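Local coordinates for 6-phospho-beta-glucosidase (Thermotoga maritima, PDB 1UP7), which hydrolyses 6-phospho-beta-glucosides such as cellobiose 6'-phosphate, giving glucose 6-phosphate and glucose, with the help of NAD+ and a manganese ion, at the interface of chains A and B and the interface of chains A and C. Coordinates in Å, arbitrary orientation; residue numbers count along the deposited sequence, not the author numbering. Chains: chain A/B/C, 6-phospho-beta-glucosidase.

Contact 1: the interface of chains A and B. Residues chain A 186, 314, 339, 348; chain B 339, 346, 348.
B:Tyr339 reaches from its strand (333-341) onto side chains of chain A, and one face of its ring receives most of this packing. A:Ile314, on strand 313-320, approaches from the opposite direction and sets CD1 over that face near the phenol carbon, 3.8 Å from CZ of B:Tyr339. The CG1 of the same isoleucine lies 3.5 Å from OH of B:Tyr339, an approach of methylene to phenol oxygen. CD2 of A:Leu348 lies on the same face, off the CD2-CE2 edge of the ring. CG of B:Tyr339 stands opposite its own backbone N (chi1 -180°), which carries the ring away from its strand towards chain A. Replacement of B:Tyr339 by an alanine would probably leave A:Ile314 CD1 and A:Leu348 CD2 without the ring they pack on, opening a gap between the subunits.

Aromatic contacts flank this packing. The two Tyr339 rings meet along their CD1-CE1 edges, with CD1 of A:Tyr339 3.7 Å from CD1 of B:Tyr339. Their planes are inclined by roughly 53°, so this is a tilted edge contact and not a parallel stack. At the far end the rim of A:Phe186 meets that of B:His346: CZ of the phenylalanine is 3.8 Å from NE2 of the imidazole, and the planes differ by about 39°.

A backbone element joins the chains as well: A:Leu348 and B:Leu348 form an antiparallel beta bridge, which suits the two-fold relation of the subunits. Their side chains run side by side, although the modelled approach of the two CD1 methyls is too close to be trusted. This patch of a subunit interface in a protein that forms homodimers and homotetramers hides about 180 Å² in sum. Beside the bridge, CG of A:Leu348 lies 3.9 Å from CB of B:His346.

Contact 2: the interface of chains A and C. Residues chain A 248-252; chain C 395-398.
C:Val396, first residue of helix 396-409, and A:Leu248, last residue of helix 245-248, are joined through their backbones at the subunit boundary. The amide N of C:Val396 donates to the carbonyl O of A:Leu248 at 2.8 Å. The bond is nearly straight (167° at the hydrogen), and the donor stands almost in line with the carbonyl. In the reverse direction C:Asp395 serves the start of helix 250-258: its carboxylate OD2 accepts the amide of A:Lys251 at 2.9 Å, using the lone pair on the side of OD1. Each chain thus supplies an acceptor to an N-terminal amide of the other's helix, a reciprocal capping; the amino end of helix 250-258 would probably stabilise negative charge on C:Asp395.

Water 1 extends this capping by one residue. It lies 2.9 Å from the amide N of A:Lys252, 2.7 Å from OD2 of C:Asp395 and 2.7 Å from OE2 of C:Glu397, linking two acidic side chains to one helix end.

The direct charge pairing comes from A:Lys251. Its chain passes over OD2 of C:Asp395, then bends at chi3 (-47°) and crosses C:Asp398 at about a right angle. The ammonium NZ makes a salt bridge 2.8 Å long with OD2 of C:Asp398, again at the lone pair facing the other carboxylate oxygen. The carboxylate of C:Glu397 is nearby without touching NZ and may add to the electrostatic attraction.

Apolar contacts complete one side. CG2 of C:Val396 packs on CB of A:Leu248 at 3.9 Å, while CG of A:Met249 passes C:Val396 obliquely, touching CB.

About 324 Å² of protein surface is hidden here. By interlocking the starts of helices 250-258 and 396-409, this patch and its two-fold twin contribute to the joining of subunits A and C in the deposited tetramer.

Contact 1: the interface of chains A and B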
ATOM      1  N   PHE A 186       8.265  25.008 -12.756  1.00 17.79           N
ATOM      2  CA  PHE A 186       7.871  23.652 -12.402  1.00 17.58           C
ATOM      3  C   PHE A 186       7.854  23.525 -10.873  1.00 17.39           C
ATOM      4  O   PHE A 186       8.772  23.953 -10.192  1.00 17.86           O
ATOM      5  CB  PHE A 186       8.843  22.679 -13.113  1.00 17.96           C
ATOM      6  CG  PHE A 186       8.559  21.225 -12.865  1.00 18.20           C
ATOM      7  CD1 PHE A 186       9.112  20.574 -11.762  1.00 17.21           C
ATOM      8  CD2 PHE A 186       7.765  20.499 -13.751  1.00 18.85           C
ATOM      9  CE1 PHE A 186       8.847  19.216 -11.519  1.00 18.98           C
ATOM     10  CE2 PHE A 186       7.494  19.142 -13.517  1.00 19.68           C
ATOM     11  CZ  PHE A 186       8.049  18.497 -12.398  1.00 18.70           C
ATOM     12  N   ILE A 314       2.908  20.193 -18.870  1.00 16.72           N
ATOM     13  CA  ILE A 314       2.502  20.071 -17.485  1.00 15.91           C
ATOM     14  C   ILE A 314       1.364  21.006 -17.143  1.00 16.42           C
ATOM     15  O   ILE A 314       1.422  22.187 -17.419  1.00 16.49           O
ATOM     16  CB  ILE A 314       3.685  20.300 -16.540  1.00 15.74           C
ATOM     17  CG1 ILE A 314       4.854  19.351 -16.899  1.00 14.65           C
ATOM     18  CG2 ILE A 314       3.219  20.253 -15.041  1.00 12.27           C
ATOM     19  CD1 ILE A 314       4.470  17.885 -17.081  1.00 13.37           C
ATOM     20  N   TYR A 339       1.348  15.319 -16.566  1.00 16.42           N
ATOM     21  CA  TYR A 339       1.848  15.343 -17.920  1.00 16.14           C
ATOM     22  C   TYR A 339       0.624  15.123 -18.802  1.00 16.49           C
ATOM     23  O   TYR A 339      -0.048  14.098 -18.728  1.00 16.75           O
ATOM     24  CB  TYR A 339       2.868  14.236 -18.111  1.00 14.97           C
ATOM     25  CG  TYR A 339       3.408  14.093 -19.510  1.00 12.73           C
ATOM     26  CD1 TYR A 339       4.334  15.002 -20.019  1.00 11.54           C
ATOM     27  CD2 TYR A 339       3.035  13.019 -20.311  1.00 11.09           C
ATOM     28  CE1 TYR A 339       4.855  14.858 -21.273  1.00  8.75           C
ATOM     29  CE2 TYR A 339       3.570  12.846 -21.578  1.00  9.21           C
ATOM     30  CZ  TYR A 339       4.476  13.775 -22.059  1.00  9.42           C
ATOM     31  OH  TYR A 339       4.999  13.624 -23.325  1.00 10.73           O
ATOM     32  N   LEU A 348       2.711  12.563 -12.239  1.00 18.26           N
ATOM     33  CA  LEU A 348       4.177  12.584 -12.113  1.00 18.54           C
ATOM     34  C   LEU A 348       4.601  12.316 -10.684  1.00 17.98           C
ATOM     35  O   LEU A 348       4.078  12.906  -9.759  1.00 17.91           O
ATOM     36  CB  LEU A 348       4.713  13.972 -12.478  1.00 18.63           C
ATOM     37  CG  LEU A 348       5.427  14.204 -13.811  1.00 21.02           C
ATOM     38  CD1 LEU A 348       4.842  13.335 -14.878  1.00 22.41           C
ATOM     39  CD2 LEU A 348       5.313  15.649 -14.230  1.00 22.42           C
TER
ATOM     40  N   TYR B 339       9.340  10.905 -17.355  1.00 15.60           N
ATOM     41  CA  TYR B 339       9.437  12.273 -17.773  1.00 15.17           C
ATOM     42  C   TYR B 339      10.778  12.784 -17.261  1.00 15.24           C
ATOM     43  O   TYR B 339      11.012  12.880 -16.045  1.00 14.73           O
ATOM     44  CB  TYR B 339       8.272  13.059 -17.191  1.00 14.61           C
ATOM     45  CG  TYR B 339       8.207  14.520 -17.536  1.00 13.99           C
ATOM     46  CD1 TYR B 339       7.830  14.942 -18.801  1.00 12.06           C
ATOM     47  CD2 TYR B 339       8.485  15.487 -16.578  1.00 13.50           C
ATOM     48  CE1 TYR B 339       7.745  16.273 -19.101  1.00 11.61           C
ATOM     49  CE2 TYR B 339       8.397  16.828 -16.870  1.00 12.09           C
ATOM     50  CZ  TYR B 339       8.020  17.222 -18.138  1.00 12.59           C
ATOM     51  OH  TYR B 339       7.924  18.579 -18.454  1.00 12.08           O
ATOM     52  N   HIS B 346      11.200  11.589 -13.620  1.00 19.94           N
ATOM     53  CA  HIS B 346       9.879  11.480 -12.998  1.00 19.43           C
ATOM     54  C   HIS B 346       9.112  10.329 -13.566  1.00 19.39           C
ATOM     55  O   HIS B 346       8.888  10.207 -14.747  1.00 19.90           O
ATOM     56  CB  HIS B 346       9.030  12.741 -13.119  1.00 18.18           C
ATOM     57  CG  HIS B 346       9.673  13.961 -12.543  1.00 19.57           C
ATOM     58  ND1 HIS B 346       9.697  14.219 -11.192  1.00 21.69           N
ATOM     59  CD2 HIS B 346      10.311  14.996 -13.133  1.00 17.81           C
ATOM     60  CE1 HIS B 346      10.317  15.359 -10.970  1.00 19.54           C
ATOM     61  NE2 HIS B 346      10.704  15.849 -12.132  1.00 20.83           N
ATOM     62  N   LEU B 348       5.848   8.207 -14.332  1.00 18.78           N
ATOM     63  CA  LEU B 348       4.536   8.502 -14.893  1.00 18.13           C
ATOM     64  C   LEU B 348       3.512   7.405 -14.577  1.00 17.44           C
ATOM     65  O   LEU B 348       3.777   6.240 -14.728  1.00 17.24           O
ATOM     66  CB  LEU B 348       4.663   8.592 -16.408  1.00 18.57           C
ATOM     67  CG  LEU B 348       4.714   9.922 -17.176  1.00 20.16           C
ATOM     68  CD1 LEU B 348       4.747  11.160 -16.283  1.00 22.33           C
ATOM     69  CD2 LEU B 348       5.919   9.921 -18.022  1.00 18.69           C
TER

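Contact 2: the interface of chains A and C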
ATOM      1  N   LEU A 248      -6.185  28.173   9.528  1.00 17.96           N
ATOM      2  CA  LEU A 248      -5.103  28.510  10.442  1.00 17.75           C
ATOM      3  C   LEU A 248      -5.255  29.904  11.069  1.00 17.52           C
ATOM      4  O   LEU A 248      -4.598  30.246  12.057  1.00 16.80           O
ATOM      5  CB  LEU A 248      -3.767  28.386   9.723  1.00 17.86           C
ATOM      6  CG  LEU A 248      -3.399  26.942   9.416  1.00 18.77           C
ATOM      7  CD1 LEU A 248      -2.483  27.029   8.248  1.00 20.00           C
ATOM      8  CD2 LEU A 248      -2.749  26.222  10.623  1.00 19.28           C
ATOM      9  N   MET A 249      -6.133  30.700  10.455  1.00 17.22           N
ATOM     10  CA  MET A 249      -6.492  32.049  10.919  1.00 17.15           C
ATOM     11  C   MET A 249      -8.022  32.178  11.123  1.00 17.08           C
ATOM     12  O   MET A 249      -8.624  33.222  10.802  1.00 16.69           O
ATOM     13  CB  MET A 249      -6.013  33.122   9.927  1.00 16.56           C
ATOM     14  CG  MET A 249      -4.512  33.235   9.799  1.00 18.72           C
ATOM     15  SD  MET A 249      -3.998  34.355   8.477  1.00 22.79           S
ATOM     16  CE  MET A 249      -4.574  35.743   9.020  1.00 19.97           C
ATOM     17  N   GLU A 250      -8.625  31.129  11.673  1.00 17.18           N
ATOM     18  CA  GLU A 250     -10.073  31.035  11.758  1.00 17.56           C
ATOM     19  C   GLU A 250     -10.706  32.215  12.484  1.00 18.04           C
ATOM     20  O   GLU A 250     -11.607  32.842  11.912  1.00 17.89           O
ATOM     21  CB  GLU A 250     -10.554  29.743  12.410  1.00 17.68           C
ATOM     22  CG  GLU A 250     -12.035  29.520  12.241  1.00 17.42           C
ATOM     23  CD  GLU A 250     -12.534  28.236  12.899  1.00 18.94           C
ATOM     24  OE1 GLU A 250     -11.727  27.366  13.301  1.00 17.74           O
ATOM     25  OE2 GLU A 250     -13.757  28.106  13.036  1.00 17.51           O
ATOM     26  N   LYS A 251     -10.262  32.525  13.712  1.00 17.58           N
ATOM     27  CA  LYS A 251     -10.862  33.642  14.429  1.00 17.93           C
ATOM     28  C   LYS A 251     -10.762  34.944  13.641  1.00 18.19           C
ATOM     29  O   LYS A 251     -11.727  35.701  13.580  1.00 17.59           O
ATOM     30  CB  LYS A 251     -10.315  33.867  15.851  1.00 17.53           C
ATOM     31  CG  LYS A 251     -10.458  32.650  16.760  1.00 17.37           C
ATOM     32  CD  LYS A 251      -9.743  32.858  18.126  1.00 17.97           C
ATOM     33  CE  LYS A 251      -8.338  33.414  18.007  1.00 17.03           C
ATOM     34  NZ  LYS A 251      -7.727  33.710  19.345  1.00 16.35           N
ATOM     35  N   LYS A 252      -9.607  35.212  13.032  1.00 18.61           N
ATOM     36  CA  LYS A 252      -9.441  36.430  12.234  1.00 18.95           C
ATOM     37  C   LYS A 252     -10.388  36.420  11.020  1.00 18.64           C
ATOM     38  O   LYS A 252     -11.052  37.406  10.729  1.00 18.47           O
ATOM     39  CB  LYS A 252      -8.005  36.556  11.738  1.00 19.77           C
ATOM     40  CG  LYS A 252      -7.521  37.949  11.505  1.00 22.69           C
ATOM     41  CD  LYS A 252      -5.965  38.013  11.511  1.00 25.97           C
ATOM     42  CE  LYS A 252      -5.449  38.828  12.707  1.00 27.46           C
ATOM     43  NZ  LYS A 252      -3.947  38.824  12.756  1.00 29.29           N
TER
ATOM     44  N   ASP C 395      -4.465  29.444  16.576  1.00 17.61           N
ATOM     45  CA  ASP C 395      -4.436  30.189  15.319  1.00 17.84           C
ATOM     46  C   ASP C 395      -3.018  30.795  15.171  1.00 17.89           C
ATOM     47  O   ASP C 395      -2.271  30.959  16.170  1.00 17.76           O
ATOM     48  CB  ASP C 395      -5.406  31.371  15.397  1.00 17.85           C
ATOM     49  CG  ASP C 395      -6.847  30.990  15.067  1.00 18.84           C
ATOM     50  OD1 ASP C 395      -7.141  29.778  14.906  1.00 21.87           O
ATOM     51  OD2 ASP C 395      -7.740  31.844  14.924  1.00 16.49           O
ATOM     52  N   VAL C 396      -2.674  31.153  13.941  1.00 17.37           N
ATOM     53  CA  VAL C 396      -1.425  31.819  13.600  1.00 16.76           C
ATOM     54  C   VAL C 396      -1.144  33.015  14.521  1.00 17.34           C
ATOM     55  O   VAL C 396      -0.001  33.166  15.003  1.00 16.62           O
ATOM     56  CB  VAL C 396      -1.406  32.249  12.101  1.00 17.03           C
ATOM     57  CG1 VAL C 396      -0.316  33.277  11.788  1.00 14.85           C
ATOM     58  CG2 VAL C 396      -1.249  31.022  11.201  1.00 16.22           C
ATOM     59  N   GLU C 397      -2.176  33.814  14.814  1.00 17.04           N
ATOM     60  CA  GLU C 397      -2.003  35.039  15.618  1.00 17.57           C
ATOM     61  C   GLU C 397      -1.590  34.790  17.077  1.00 17.57           C
ATOM     62  O   GLU C 397      -1.073  35.693  17.718  1.00 17.28           O
ATOM     63  CB  GLU C 397      -3.242  35.958  15.570  1.00 17.06           C
ATOM     64  CG  GLU C 397      -4.476  35.401  16.301  1.00 17.65           C
ATOM     65  CD  GLU C 397      -5.627  36.381  16.350  1.00 19.02           C
ATOM     66  OE1 GLU C 397      -5.460  37.507  16.876  1.00 22.84           O
ATOM     67  OE2 GLU C 397      -6.706  36.044  15.854  1.00 16.56           O
ATOM     68  N   ASP C 398      -1.809  33.584  17.595  1.00 17.55           N
ATOM     69  CA  ASP C 398      -1.417  33.300  18.975  1.00 17.87           C
ATOM     70  C   ASP C 398      -0.235  32.338  19.078  1.00 17.52           C
ATOM     71  O   ASP C 398       0.277  32.139  20.162  1.00 17.30           O
ATOM     72  CB  ASP C 398      -2.581  32.712  19.798  1.00 18.25           C
ATOM     73  CG  ASP C 398      -3.839  33.586  19.786  1.00 19.18           C
ATOM     74  OD1 ASP C 398      -3.803  34.746  20.245  1.00 20.55           O
ATOM     75  OD2 ASP C 398      -4.935  33.173  19.366  1.00 19.33           O
TER
HETATM   76  O   HOH W   1      -7.010  34.202  13.917  1.00 29.84           O

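Contact 1 and contact 2 have no residue in common, and the centres of their C-alpha atoms lie about 36 Å apart. Chain A takes part in both, so together with their two-fold twins they can build the deposited four-subunit assembly. This agrees with the dimer-tetramer equilibrium in solution, though the structure alone does not show which interface persists in the dimer. Contact 2 lies nearer to catalysis, its centre about 11 Å from the catalytic base A:Tyr243, against about 25 Å for contact 1. A:Tyr243 belongs to the 3-10 helix 242-244, directly before helix 245-248, whose last residue, A:Leu248, takes part in contact 2, so assembly there may steady the active site.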